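Long-range contacts in BRO1 protein (Saccharomyces cerevisiae, PDB 1ZB1), which sorts cargo into intralumenal vesicles of the multivesicular body and recruits the DOA4 deubiquitinase to endosomes, this chain being its Bro1 domain, which may bind SNF7: residues 144-149 against 193-197; 187-192 against 217-222; 65-69 against 132-136; 6-10 against 296-301; 208-212 against 259-265. Numbering follows the deposited sequence.

Interaction 1 of 5, residues 144-149 against 193-197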
# COMPACT_ATOMS: atom_id res chain seq x y z
N ASP A 144 5.66 14.96 10.11
CA ASP A 144 6.58 15.25 9.01
C ASP A 144 6.64 14.12 7.99
O ASP A 144 7.66 13.94 7.31
CB ASP A 144 7.98 15.52 9.56
CG ASP A 144 8.62 14.27 10.13
OD1 ASP A 144 7.99 13.63 11.01
OD2 ASP A 144 9.74 13.93 9.71
N TYR A 145 5.56 13.36 7.89
CA TYR A 145 5.47 12.24 6.95
C TYR A 145 6.27 11.01 7.35
O TYR A 145 6.06 9.93 6.82
CB TYR A 145 5.90 12.69 5.55
CG TYR A 145 4.94 13.67 4.89
CD1 TYR A 145 5.38 14.53 3.89
CD2 TYR A 145 3.60 13.73 5.28
CE1 TYR A 145 4.50 15.44 3.29
CE2 TYR A 145 2.72 14.63 4.68
CZ TYR A 145 3.18 15.48 3.69
OH TYR A 145 2.31 16.37 3.09
N LYS A 146 7.19 11.18 8.30
CA LYS A 146 8.03 10.08 8.76
C LYS A 146 7.22 8.81 9.10
O LYS A 146 7.50 7.72 8.58
CB LYS A 146 8.85 10.52 9.98
CG LYS A 146 9.67 9.41 10.62
CD LYS A 146 10.34 9.88 11.91
CE LYS A 146 11.50 10.83 11.65
NZ LYS A 146 11.09 12.09 10.96
N ASN A 147 6.24 8.96 9.98
CA ASN A 147 5.41 7.84 10.41
C ASN A 147 4.57 7.27 9.27
O ASN A 147 4.47 6.05 9.11
CB ASN A 147 4.48 8.27 11.54
CG ASN A 147 3.57 7.14 12.00
OD1 ASN A 147 3.96 6.32 12.84
ND2 ASN A 147 2.37 7.08 11.44
N SER A 148 3.95 8.15 8.49
CA SER A 148 3.12 7.72 7.37
C SER A 148 3.91 6.94 6.34
O SER A 148 3.42 5.98 5.77
CB SER A 148 2.47 8.94 6.71
OG SER A 148 1.59 9.57 7.62
N ILE A 149 5.15 7.36 6.10
CA ILE A 149 6.01 6.68 5.13
C ILE A 149 6.32 5.27 5.63
O ILE A 149 6.21 4.28 4.89
CB ILE A 149 7.34 7.46 4.90
CG1 ILE A 149 7.05 8.74 4.11
CG2 ILE A 149 8.34 6.59 4.15
CD1 ILE A 149 8.28 9.61 3.86
N LEU A 193 5.30 10.45 -0.69
CA LEU A 193 5.37 11.17 0.58
C LEU A 193 6.81 11.55 0.92
O LEU A 193 7.07 12.57 1.57
CB LEU A 193 4.76 10.32 1.71
CG LEU A 193 3.38 10.73 2.25
CD1 LEU A 193 2.48 11.23 1.13
CD2 LEU A 193 2.74 9.54 2.96
N PHE A 194 7.76 10.73 0.47
CA PHE A 194 9.17 11.00 0.73
C PHE A 194 9.58 12.27 -0.01
O PHE A 194 10.29 13.13 0.53
CB PHE A 194 10.04 9.82 0.27
CG PHE A 194 11.49 9.95 0.67
CD1 PHE A 194 11.87 9.76 1.99
CD2 PHE A 194 12.46 10.27 -0.27
CE1 PHE A 194 13.21 9.90 2.38
CE2 PHE A 194 13.80 10.40 0.10
CZ PHE A 194 14.17 10.22 1.43
N VAL A 195 9.13 12.39 -1.26
CA VAL A 195 9.42 13.58 -2.06
C VAL A 195 8.83 14.81 -1.39
O VAL A 195 9.51 15.82 -1.19
CB VAL A 195 8.82 13.46 -3.48
CG1 VAL A 195 8.93 14.79 -4.21
CG2 VAL A 195 9.54 12.37 -4.26
N LEU A 196 7.55 14.73 -1.02
CA LEU A 196 6.87 15.84 -0.37
C LEU A 196 7.60 16.26 0.90
O LEU A 196 7.64 17.45 1.25
CB LEU A 196 5.42 15.47 -0.03
CG LEU A 196 4.37 15.72 -1.11
CD1 LEU A 196 4.79 15.09 -2.42
CD2 LEU A 196 3.03 15.15 -0.66
N LYS A 197 8.18 15.29 1.60
CA LYS A 197 8.91 15.58 2.83
C LYS A 197 10.14 16.46 2.57
O LYS A 197 10.32 17.48 3.23
CB LYS A 197 9.35 14.28 3.50
CG LYS A 197 10.21 14.49 4.74
CD LYS A 197 10.65 13.17 5.35
CE LYS A 197 11.61 13.40 6.51
NZ LYS A 197 11.04 14.32 7.53

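Interaction 2 of 5, residues 187-192 against 217-222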
# COMPACT_ATOMS: atom_id res chain seq x y z
N HIS A 187 3.64 1.31 -2.41
CA HIS A 187 5.03 1.66 -2.68
C HIS A 187 5.07 3.06 -3.32
O HIS A 187 5.85 3.93 -2.91
CB HIS A 187 5.67 0.63 -3.62
CG HIS A 187 7.14 0.83 -3.83
ND1 HIS A 187 7.89 0.02 -4.66
CD2 HIS A 187 8.00 1.74 -3.31
CE1 HIS A 187 9.14 0.43 -4.65
NE2 HIS A 187 9.24 1.47 -3.85
N ALA A 188 4.23 3.27 -4.33
CA ALA A 188 4.18 4.56 -5.01
C ALA A 188 3.87 5.70 -4.04
O ALA A 188 4.52 6.74 -4.09
CB ALA A 188 3.15 4.53 -6.14
N GLU A 189 2.88 5.49 -3.17
CA GLU A 189 2.49 6.53 -2.21
C GLU A 189 3.59 6.80 -1.19
O GLU A 189 3.80 7.95 -0.79
CB GLU A 189 1.19 6.15 -1.49
CG GLU A 189 -0.03 6.08 -2.41
CD GLU A 189 -1.32 5.85 -1.67
OE1 GLU A 189 -1.29 5.22 -0.59
OE2 GLU A 189 -2.39 6.28 -2.16
N ALA A 190 4.29 5.75 -0.76
CA ALA A 190 5.37 5.93 0.20
C ALA A 190 6.46 6.82 -0.42
O ALA A 190 6.93 7.77 0.21
CB ALA A 190 5.96 4.57 0.60
N GLN A 191 6.85 6.51 -1.65
CA GLN A 191 7.86 7.28 -2.38
C GLN A 191 7.38 8.72 -2.54
O GLN A 191 8.13 9.67 -2.32
CB GLN A 191 8.11 6.66 -3.76
CG GLN A 191 9.11 7.41 -4.67
CD GLN A 191 10.54 7.34 -4.17
OE1 GLN A 191 10.91 6.42 -3.43
NE2 GLN A 191 11.37 8.30 -4.58
N GLU A 192 6.12 8.88 -2.92
CA GLU A 192 5.53 10.20 -3.11
C GLU A 192 5.63 11.04 -1.83
O GLU A 192 6.01 12.22 -1.88
CB GLU A 192 4.07 10.07 -3.55
CG GLU A 192 3.29 11.37 -3.53
CD GLU A 192 1.88 11.22 -4.08
OE1 GLU A 192 1.28 10.14 -3.89
OE2 GLU A 192 1.37 12.18 -4.68
N ALA A 217 11.41 8.58 -9.84
CA ALA A 217 11.05 7.29 -9.28
C ALA A 217 9.56 7.24 -8.95
O ALA A 217 8.90 6.23 -9.18
CB ALA A 217 11.89 7.00 -8.03
N THR A 218 9.03 8.34 -8.43
CA THR A 218 7.60 8.41 -8.09
C THR A 218 6.77 8.18 -9.35
O THR A 218 5.78 7.44 -9.34
CB THR A 218 7.24 9.78 -7.49
OG1 THR A 218 8.06 10.03 -6.34
CG2 THR A 218 5.77 9.81 -7.07
N CYS A 219 7.20 8.81 -10.44
CA CYS A 219 6.53 8.66 -11.72
C CYS A 219 6.56 7.20 -12.17
O CYS A 219 5.52 6.63 -12.49
CB CYS A 219 7.22 9.53 -12.78
SG CYS A 219 6.78 9.09 -14.48
N ASN A 220 7.74 6.59 -12.16
CA ASN A 220 7.86 5.20 -12.58
C ASN A 220 6.97 4.26 -11.76
O ASN A 220 6.38 3.33 -12.29
CB ASN A 220 9.32 4.73 -12.50
CG ASN A 220 10.24 5.48 -13.45
OD1 ASN A 220 9.81 5.98 -14.50
ND2 ASN A 220 11.52 5.54 -13.11
N LEU A 221 6.89 4.51 -10.45
CA LEU A 221 6.06 3.69 -9.58
C LEU A 221 4.57 3.79 -9.95
O LEU A 221 3.87 2.78 -10.02
CB LEU A 221 6.28 4.11 -8.12
CG LEU A 221 7.28 3.31 -7.28
CD1 LEU A 221 8.22 2.50 -8.15
CD2 LEU A 221 8.05 4.28 -6.38
N PHE A 222 4.07 5.00 -10.16
CA PHE A 222 2.67 5.15 -10.53
C PHE A 222 2.44 4.59 -11.94
O PHE A 222 1.34 4.20 -12.29
CB PHE A 222 2.24 6.61 -10.42
CG PHE A 222 1.88 7.02 -9.02
CD1 PHE A 222 0.73 6.52 -8.41
CD2 PHE A 222 2.70 7.88 -8.29
CE1 PHE A 222 0.40 6.86 -7.09
CE2 PHE A 222 2.39 8.23 -6.97
CZ PHE A 222 1.24 7.71 -6.37

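Interaction 3 of 5, residues 65-69 against 132-136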
# COMPACT_ATOMS: atom_id res chain seq x y z
N PRO A 65 -7.10 2.35 14.90
CA PRO A 65 -6.10 1.74 14.01
C PRO A 65 -4.89 1.01 14.60
O PRO A 65 -4.68 -0.17 14.31
CB PRO A 65 -5.71 2.88 13.09
CG PRO A 65 -7.01 3.62 12.94
CD PRO A 65 -7.51 3.67 14.38
N SER A 66 -4.09 1.69 15.42
CA SER A 66 -2.91 1.02 15.98
C SER A 66 -3.26 -0.15 16.89
O SER A 66 -2.59 -1.19 16.86
CB SER A 66 -2.01 2.01 16.71
OG SER A 66 -1.34 2.83 15.77
N SER A 67 -4.32 0.01 17.68
CA SER A 67 -4.78 -1.04 18.58
C SER A 67 -5.40 -2.19 17.78
O SER A 67 -5.20 -3.37 18.09
CB SER A 67 -5.79 -0.46 19.58
OG SER A 67 -6.14 -1.41 20.58
N LEU A 68 -6.17 -1.85 16.74
CA LEU A 68 -6.80 -2.85 15.88
C LEU A 68 -5.71 -3.67 15.18
O LEU A 68 -5.83 -4.89 15.05
CB LEU A 68 -7.67 -2.14 14.82
CG LEU A 68 -8.47 -3.06 13.88
CD1 LEU A 68 -9.54 -3.81 14.67
CD2 LEU A 68 -9.12 -2.22 12.79
N SER A 69 -4.66 -2.99 14.74
CA SER A 69 -3.51 -3.63 14.08
C SER A 69 -2.87 -4.66 15.02
O SER A 69 -2.60 -5.81 14.64
CB SER A 69 -2.49 -2.55 13.69
OG SER A 69 -1.29 -3.12 13.19
N ILE A 132 -4.90 -1.94 7.37
CA ILE A 132 -4.79 -1.18 8.61
C ILE A 132 -3.50 -0.35 8.64
O ILE A 132 -3.49 0.76 9.17
CB ILE A 132 -4.88 -2.12 9.84
CG1 ILE A 132 -6.28 -2.74 9.89
CG2 ILE A 132 -4.62 -1.33 11.13
CD1 ILE A 132 -6.45 -3.83 10.93
N PHE A 133 -2.42 -0.86 8.06
CA PHE A 133 -1.19 -0.07 8.02
C PHE A 133 -1.44 1.21 7.20
O PHE A 133 -0.92 2.26 7.55
CB PHE A 133 -0.03 -0.87 7.41
CG PHE A 133 0.70 -1.76 8.39
CD1 PHE A 133 1.22 -1.25 9.58
CD2 PHE A 133 0.89 -3.11 8.10
CE1 PHE A 133 1.92 -2.06 10.47
CE2 PHE A 133 1.60 -3.94 8.98
CZ PHE A 133 2.11 -3.42 10.17
N THR A 134 -2.23 1.13 6.13
CA THR A 134 -2.50 2.33 5.35
C THR A 134 -3.41 3.28 6.12
O THR A 134 -3.35 4.50 5.93
CB THR A 134 -3.14 2.02 3.95
OG1 THR A 134 -4.49 1.57 4.12
CG2 THR A 134 -2.33 0.95 3.23
N GLN A 135 -4.25 2.74 7.00
CA GLN A 135 -5.13 3.59 7.80
C GLN A 135 -4.33 4.33 8.87
O GLN A 135 -4.63 5.48 9.21
CB GLN A 135 -6.25 2.76 8.43
CG GLN A 135 -7.14 2.07 7.40
CD GLN A 135 -8.24 1.23 8.03
OE1 GLN A 135 -8.04 0.56 9.03
NE2 GLN A 135 -9.43 1.26 7.41
N ILE A 136 -3.30 3.67 9.40
CA ILE A 136 -2.46 4.30 10.42
C ILE A 136 -1.71 5.44 9.74
O ILE A 136 -1.58 6.53 10.30
CB ILE A 136 -1.46 3.27 11.04
CG1 ILE A 136 -2.24 2.20 11.82
CG2 ILE A 136 -0.48 3.99 11.98
CD1 ILE A 136 -1.37 1.05 12.35

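Interaction 4 of 5, residues 6-10 against 296-301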
# COMPACT_ATOMS: atom_id res chain seq x y z
N MET A 6 1.85 21.63 -1.24
CA MET A 6 1.02 20.51 -1.77
C MET A 6 0.48 19.61 -0.66
O MET A 6 1.18 19.32 0.31
CB MET A 6 1.83 19.67 -2.76
CG MET A 6 1.93 20.28 -4.15
SD MET A 6 2.88 19.26 -5.29
CE MET A 6 2.09 17.61 -5.04
N LYS A 7 -0.77 19.19 -0.82
CA LYS A 7 -1.42 18.31 0.15
C LYS A 7 -1.42 16.88 -0.40
O LYS A 7 -1.72 16.67 -1.58
CB LYS A 7 -2.86 18.76 0.40
CG LYS A 7 -3.05 20.25 0.67
CD LYS A 7 -2.33 20.70 1.93
CE LYS A 7 -2.63 22.16 2.24
NZ LYS A 7 -2.21 23.09 1.15
N PRO A 8 -1.08 15.89 0.44
CA PRO A 8 -1.05 14.49 0.02
C PRO A 8 -2.43 13.89 -0.19
O PRO A 8 -3.34 14.09 0.62
CB PRO A 8 -0.29 13.82 1.16
CG PRO A 8 -0.75 14.60 2.35
CD PRO A 8 -0.68 16.03 1.85
N TYR A 9 -2.58 13.14 -1.27
CA TYR A 9 -3.84 12.48 -1.60
C TYR A 9 -3.62 10.97 -1.49
O TYR A 9 -2.97 10.37 -2.34
CB TYR A 9 -4.24 12.83 -3.03
CG TYR A 9 -5.60 12.30 -3.43
CD1 TYR A 9 -6.74 13.11 -3.32
CD2 TYR A 9 -5.76 11.00 -3.90
CE1 TYR A 9 -8.00 12.63 -3.68
CE2 TYR A 9 -7.02 10.51 -4.26
CZ TYR A 9 -8.13 11.33 -4.14
OH TYR A 9 -9.37 10.87 -4.50
N LEU A 10 -4.17 10.36 -0.44
CA LEU A 10 -4.02 8.92 -0.23
C LEU A 10 -5.31 8.14 -0.50
O LEU A 10 -6.39 8.55 -0.07
CB LEU A 10 -3.56 8.65 1.21
CG LEU A 10 -2.24 9.32 1.62
CD1 LEU A 10 -1.93 8.99 3.08
CD2 LEU A 10 -1.12 8.84 0.72
N TRP A 296 -9.74 14.93 -9.27
CA TRP A 296 -9.81 14.82 -7.81
C TRP A 296 -8.69 15.48 -7.01
O TRP A 296 -8.75 15.52 -5.78
CB TRP A 296 -9.89 13.33 -7.40
CG TRP A 296 -10.88 12.56 -8.21
CD1 TRP A 296 -10.63 11.86 -9.36
CD2 TRP A 296 -12.29 12.47 -7.98
NE1 TRP A 296 -11.81 11.35 -9.86
CE2 TRP A 296 -12.84 11.71 -9.04
CE3 TRP A 296 -13.15 12.97 -6.99
CZ2 TRP A 296 -14.21 11.43 -9.13
CZ3 TRP A 296 -14.51 12.69 -7.08
CH2 TRP A 296 -15.03 11.93 -8.15
N LEU A 297 -7.69 16.01 -7.69
CA LEU A 297 -6.55 16.63 -7.02
C LEU A 297 -6.51 18.16 -7.04
O LEU A 297 -5.61 18.75 -6.44
CB LEU A 297 -5.26 16.11 -7.64
CG LEU A 297 -4.98 14.62 -7.51
CD1 LEU A 297 -3.92 14.23 -8.53
CD2 LEU A 297 -4.54 14.29 -6.11
N VAL A 298 -7.46 18.79 -7.72
CA VAL A 298 -7.47 20.25 -7.82
C VAL A 298 -7.31 20.96 -6.47
O VAL A 298 -6.76 22.05 -6.41
CB VAL A 298 -8.76 20.77 -8.51
CG1 VAL A 298 -8.82 20.25 -9.94
CG2 VAL A 298 -9.99 20.34 -7.74
N GLU A 299 -7.77 20.33 -5.40
CA GLU A 299 -7.66 20.95 -4.08
C GLU A 299 -6.40 20.52 -3.33
O GLU A 299 -6.15 20.98 -2.21
CB GLU A 299 -8.89 20.62 -3.23
CG GLU A 299 -10.16 21.29 -3.72
CD GLU A 299 -11.33 21.03 -2.80
OE1 GLU A 299 -11.22 21.32 -1.59
OE2 GLU A 299 -12.37 20.52 -3.29
N PHE A 300 -5.61 19.64 -3.94
CA PHE A 300 -4.39 19.14 -3.31
C PHE A 300 -3.12 19.66 -3.99
O PHE A 300 -2.08 19.82 -3.34
CB PHE A 300 -4.39 17.61 -3.30
CG PHE A 300 -5.54 17.02 -2.53
CD1 PHE A 300 -6.85 17.14 -2.99
CD2 PHE A 300 -5.32 16.36 -1.32
CE1 PHE A 300 -7.92 16.62 -2.26
CE2 PHE A 300 -6.38 15.84 -0.58
CZ PHE A 300 -7.68 15.97 -1.05
N ILE A 301 -3.21 19.93 -5.29
CA ILE A 301 -2.08 20.43 -6.07
C ILE A 301 -2.46 21.72 -6.80
O ILE A 301 -3.45 21.74 -7.54
CB ILE A 301 -1.63 19.40 -7.13
CG1 ILE A 301 -1.10 18.14 -6.44
CG2 ILE A 301 -0.55 20.01 -8.03
CD1 ILE A 301 -0.74 17.04 -7.41

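Interaction 5 of 5, residues 208-212 against 259-265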
# COMPACT_ATOMS: atom_id res chain seq x y z
N TYR A 208 18.31 20.31 -6.09
CA TYR A 208 17.64 20.08 -7.35
C TYR A 208 17.82 18.68 -7.92
O TYR A 208 16.85 18.00 -8.24
CB TYR A 208 18.11 21.12 -8.37
CG TYR A 208 17.81 22.54 -7.92
CD1 TYR A 208 18.52 23.63 -8.44
CD2 TYR A 208 16.81 22.80 -6.98
CE1 TYR A 208 18.24 24.93 -8.02
CE2 TYR A 208 16.53 24.09 -6.56
CZ TYR A 208 17.25 25.15 -7.08
OH TYR A 208 16.97 26.42 -6.65
N THR A 209 19.07 18.24 -8.03
CA THR A 209 19.37 16.93 -8.56
C THR A 209 18.65 15.80 -7.79
O THR A 209 18.08 14.89 -8.39
CB THR A 209 20.89 16.68 -8.55
OG1 THR A 209 21.18 15.37 -9.04
CG2 THR A 209 21.45 16.83 -7.14
N LEU A 210 18.66 15.89 -6.46
CA LEU A 210 18.02 14.88 -5.62
C LEU A 210 16.52 14.80 -5.87
O LEU A 210 15.98 13.74 -6.19
CB LEU A 210 18.26 15.20 -4.14
CG LEU A 210 18.43 14.08 -3.11
CD1 LEU A 210 18.00 14.61 -1.75
CD2 LEU A 210 17.61 12.86 -3.47
N ILE A 211 15.84 15.94 -5.71
CA ILE A 211 14.40 16.01 -5.92
C ILE A 211 14.03 15.44 -7.29
O ILE A 211 13.08 14.67 -7.42
CB ILE A 211 13.88 17.47 -5.80
CG1 ILE A 211 13.94 17.92 -4.33
CG2 ILE A 211 12.44 17.57 -6.28
CD1 ILE A 211 15.31 17.91 -3.74
N SER A 212 14.80 15.81 -8.31
CA SER A 212 14.56 15.34 -9.66
C SER A 212 14.58 13.81 -9.76
O SER A 212 13.68 13.21 -10.35
CB SER A 212 15.62 15.92 -10.61
OG SER A 212 15.44 15.41 -11.92
N SER A 259 10.01 16.24 -12.16
CA SER A 259 11.36 15.72 -12.32
C SER A 259 12.15 16.54 -13.35
O SER A 259 13.29 16.92 -13.12
CB SER A 259 11.30 14.26 -12.77
OG SER A 259 12.60 13.73 -12.90
N ALA A 260 11.52 16.79 -14.50
CA ALA A 260 12.15 17.55 -15.57
C ALA A 260 12.43 18.98 -15.11
O ALA A 260 13.47 19.55 -15.41
CB ALA A 260 11.26 17.56 -16.81
N TYR A 261 11.47 19.56 -14.38
CA TYR A 261 11.61 20.91 -13.87
C TYR A 261 12.87 21.04 -13.00
O TYR A 261 13.72 21.89 -13.25
CB TYR A 261 10.38 21.29 -13.05
CG TYR A 261 10.52 22.55 -12.21
CD1 TYR A 261 10.83 23.78 -12.80
CD2 TYR A 261 10.31 22.51 -10.83
CE1 TYR A 261 10.94 24.93 -12.03
CE2 TYR A 261 10.42 23.66 -10.06
CZ TYR A 261 10.73 24.86 -10.66
OH TYR A 261 10.83 26.00 -9.89
N TYR A 262 12.98 20.18 -11.99
CA TYR A 262 14.14 20.25 -11.11
C TYR A 262 15.46 19.96 -11.81
O TYR A 262 16.48 20.56 -11.47
CB TYR A 262 13.93 19.35 -9.90
CG TYR A 262 13.07 20.02 -8.85
CD1 TYR A 262 13.60 21.00 -8.02
CD2 TYR A 262 11.71 19.73 -8.74
CE1 TYR A 262 12.80 21.68 -7.10
CE2 TYR A 262 10.90 20.40 -7.84
CZ TYR A 262 11.46 21.37 -7.02
OH TYR A 262 10.66 22.04 -6.12
N HIS A 263 15.45 19.07 -12.79
CA HIS A 263 16.68 18.77 -13.52
C HIS A 263 17.06 20.02 -14.32
O HIS A 263 18.24 20.28 -14.56
CB HIS A 263 16.48 17.58 -14.46
CG HIS A 263 17.71 17.23 -15.25
ND1 HIS A 263 17.86 17.55 -16.57
CD2 HIS A 263 18.85 16.59 -14.88
CE1 HIS A 263 19.05 17.14 -16.99
NE2 HIS A 263 19.66 16.55 -15.98
N GLY A 264 16.05 20.79 -14.71
CA GLY A 264 16.28 22.01 -15.46
C GLY A 264 16.92 23.05 -14.57
O GLY A 264 17.86 23.74 -14.99
N LEU A 265 16.42 23.18 -13.35
CA LEU A 265 16.97 24.15 -12.40
C LEU A 265 18.43 23.81 -12.12
O LEU A 265 19.24 24.68 -11.80
CB LEU A 265 16.18 24.14 -11.09
CG LEU A 265 14.74 24.65 -11.16
CD1 LEU A 265 14.12 24.64 -9.78
CD2 LEU A 265 14.72 26.07 -11.73

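Interaction 1 of 5, residues 144-149 against 193-197
A single carboxylate oxygen serves two lysines here. Asp144 OD2 lies 2.6 Å from Lys197 NZ in a salt bridge across the two segments, and likewise 2.6 Å from Lys146 NZ within its own segment. The two ammonium groups consequently stand close, Lys146 NZ to Lys197 NZ 4.1 Å, with the aspartate charge holding them together. A weak hydrogen bond from Lys197 NZ to Asp144 O (3.4 Å) supplements this network. Inward of the charges comes Tyr145, the N-cap residue of helix 146-165, whose ring lies against helix 176-198: Leu193 CG sits over one face, and Tyr145 CE1 comes within 3.4 Å of Leu196 CB. One turn on, Ile149 continues the apolar seam, with CG1 3.7 Å from Leu193 CB and CD1 3.5 Å from Phe194 CA. The arrangement is that of an antiparallel helical hairpin, consistent with the TPR-like, mainly helical fold: the start of one helix meets the end of the next, a salt-bridge network bordering an apolar seam.

Interaction 2 of 5, residues 187-192 against 217-222
Two helices of the Bro1 domain run antiparallel here, their local axes 8.7 Å apart at an angle of 163°, and no hydrogen bond joins the two segments. Apolar packing does most of the work. Ala188 faces Leu221, with CA atoms 5.0 Å apart and Ala188 CB 3.7 Å from Leu221 CB; the small methyl allows the backbones this close approach. Gln191 contributes its aliphatic part, CB lying 3.5 Å from Leu221 CD2, while Glu192 CB meets Thr218 CG2 at 3.9 Å.

Two CH-pi contacts reinforce the packing from reciprocal directions. Ala188 CB stands 3.6 Å from the centroid of the Phe222 ring, almost along its normal, and Leu221 CD2 lies 4.1 Å from the centroid of the His187 ring, over its face. Each helix thus offers one ring and one aliphatic group.

The polar ends are buried but satisfied by partners beyond the two segments. Glu192 reaches Lys251 and Tyr255 on helix 242-269, with its OE1 passing 3.5 Å from Phe222 CZ at the ring edge; His187 hydrogen-bonds to Asp342 and Gln191 to Ala343, tying in a distant loop. Thr218 OG1 turns back to Leu214 O of its own helix. Successive helices packed antiparallel, as here, are the building unit of TPR-like helical arrays, consistent with the domain's family; this pair is fully buried.

Interaction 3 of 5, residues 65-69 against 132-136
Ile132 lies against the first turn of helix 65-86, its CG2 3.4 Å from Pro65 O and 3.5 Å from Ser69 CB, while its CD1 meets Leu68 CD2 at 3.6 Å. Helix 118-139, which carries it, packs antiparallel to helix 65-86 in the helical array of the Bro1 domain; the local axes are 9.2 Å apart at closest approach and run at 157° to one another. The general principle is that residues a turn apart line one face of a helix. Here Pro65 and Ser69 on one side meet Ile132 and Ile136 on the other, with matching CA pairs Pro65 to Ile136 at 5.7 Å and Ser69 to Ile132 at 6.1 Å.

Proline suits the first turn, where a missing amide hydrogen costs no helical hydrogen bond, and Pro65 O still accepts one from Ser69 N at 2.9 Å. Between the segments there is no hydrogen bond: the contact is made by van der Waals fit alone. Around it, Phe133 and Ile136 also touch Asn151, and Ile132 touches Leu15, so helix 118-139 also meets helix 146-165 and the N-terminal loop. At the end of the contact, the Pro65 ring abuts the isoleucine chain, CB to Ile136 CG1 3.8 Å.

Interaction 4 of 5, residues 6-10 against 296-301
Trp296 opens the second segment through its backbone and CB: its carbonyl O lies 3.7 Å from Tyr9 CE1, and its CB is 3.8 Å from Tyr9 OH, while the indole leads away to a cation-pi contact with Lys243. Leu297 follows, pressing CD2 to within 3.4 Å of Tyr9 CB. Leu297 O accepts hydrogen bonds from Phe300 N (2.7 Å) and Ile301 N (2.9 Å), so the chain folds back on itself and Phe300 returns to the N-terminal segment. There it makes the closest attachment. Its O receives Lys7 N at 2.9 Å in a nearly linear hydrogen bond, and its ring face takes the edge of Tyr9 in a T-shaped pair, centroids 5.1 Å apart and planes at 79°. Ile301 ends the walk with CG1 3.5 Å from Met6 CE. The extended N-terminal segment thereby lies between the loop preceding helix 303-322 and the helices it crosses: Pro8 touches Leu193 and Leu196 of helix 176-198, and Met6 touches Phe254 and Tyr255 of helix 242-269.

Interaction 5 of 5, residues 208-212 against 259-265
Tyr208, Tyr262 and Ser212 lose the most surface in this contact, and they divide it into an aromatic part and a polar part. Tyr208, in the first turn of helix 208-230, lays its ring beside helix 242-269. Leu265 CB stands over one face, 3.9 Å from the ring centroid in a CH-pi contact, and Tyr208 CD2 meets Tyr262 CD1 at 3.8 Å. Tyr262 answers from the other helix: its own ring face receives Ile211 CG2, 3.5 Å from the centroid, while Tyr208 CD2 lies at its edge. Two tyrosines therefore each present a face to an aliphatic group of the opposite helix.

Ser212 takes the polar part, where the backbones draw closest, its CA only 4.2 Å from that of Ser259. The two serines exchange hydrogen bonds, Ser259 OG to Ser212 O at 2.8 Å and Ser212 OG to Ser259 O at 2.9 Å. Each hydroxyl donates to the main-chain carbonyl across the interface.

The helices run antiparallel at 163° with local axes 7.8 Å apart, a neighbouring pair in the helical array of the Bro1 domain. Ile338 of a distant loop touches both serines. Small serine side chains permit the tight approach, and their reciprocal bonds to backbone oxygens give this point of closest approach directional polar links, while the rings fill the wider gap toward the start of helix 208-230.

Overall arrangement
Together the five contacts trace how one elongated helical domain is assembled. Helix 176-198 serves both interaction 1 and interaction 2, whose centres lie 12 Å apart and which touch through Val195 CG2 and Thr218 OG1 at 3.5 Å; helix 208-230 then carries on from interaction 2 to interaction 5, 16 Å away between centres. Interaction 3 joins this series through helix 118-139, which precedes helix 146-165, and its centre lies about 35 Å from that of interaction 5. Interaction 4 joins two segments with 285 residues between them, and meets interaction 1 where Pro8 CD approaches Tyr145 OH to 3.3 Å, and interaction 2 at Glu189 OE2, 3.7 Å from Leu10 CA.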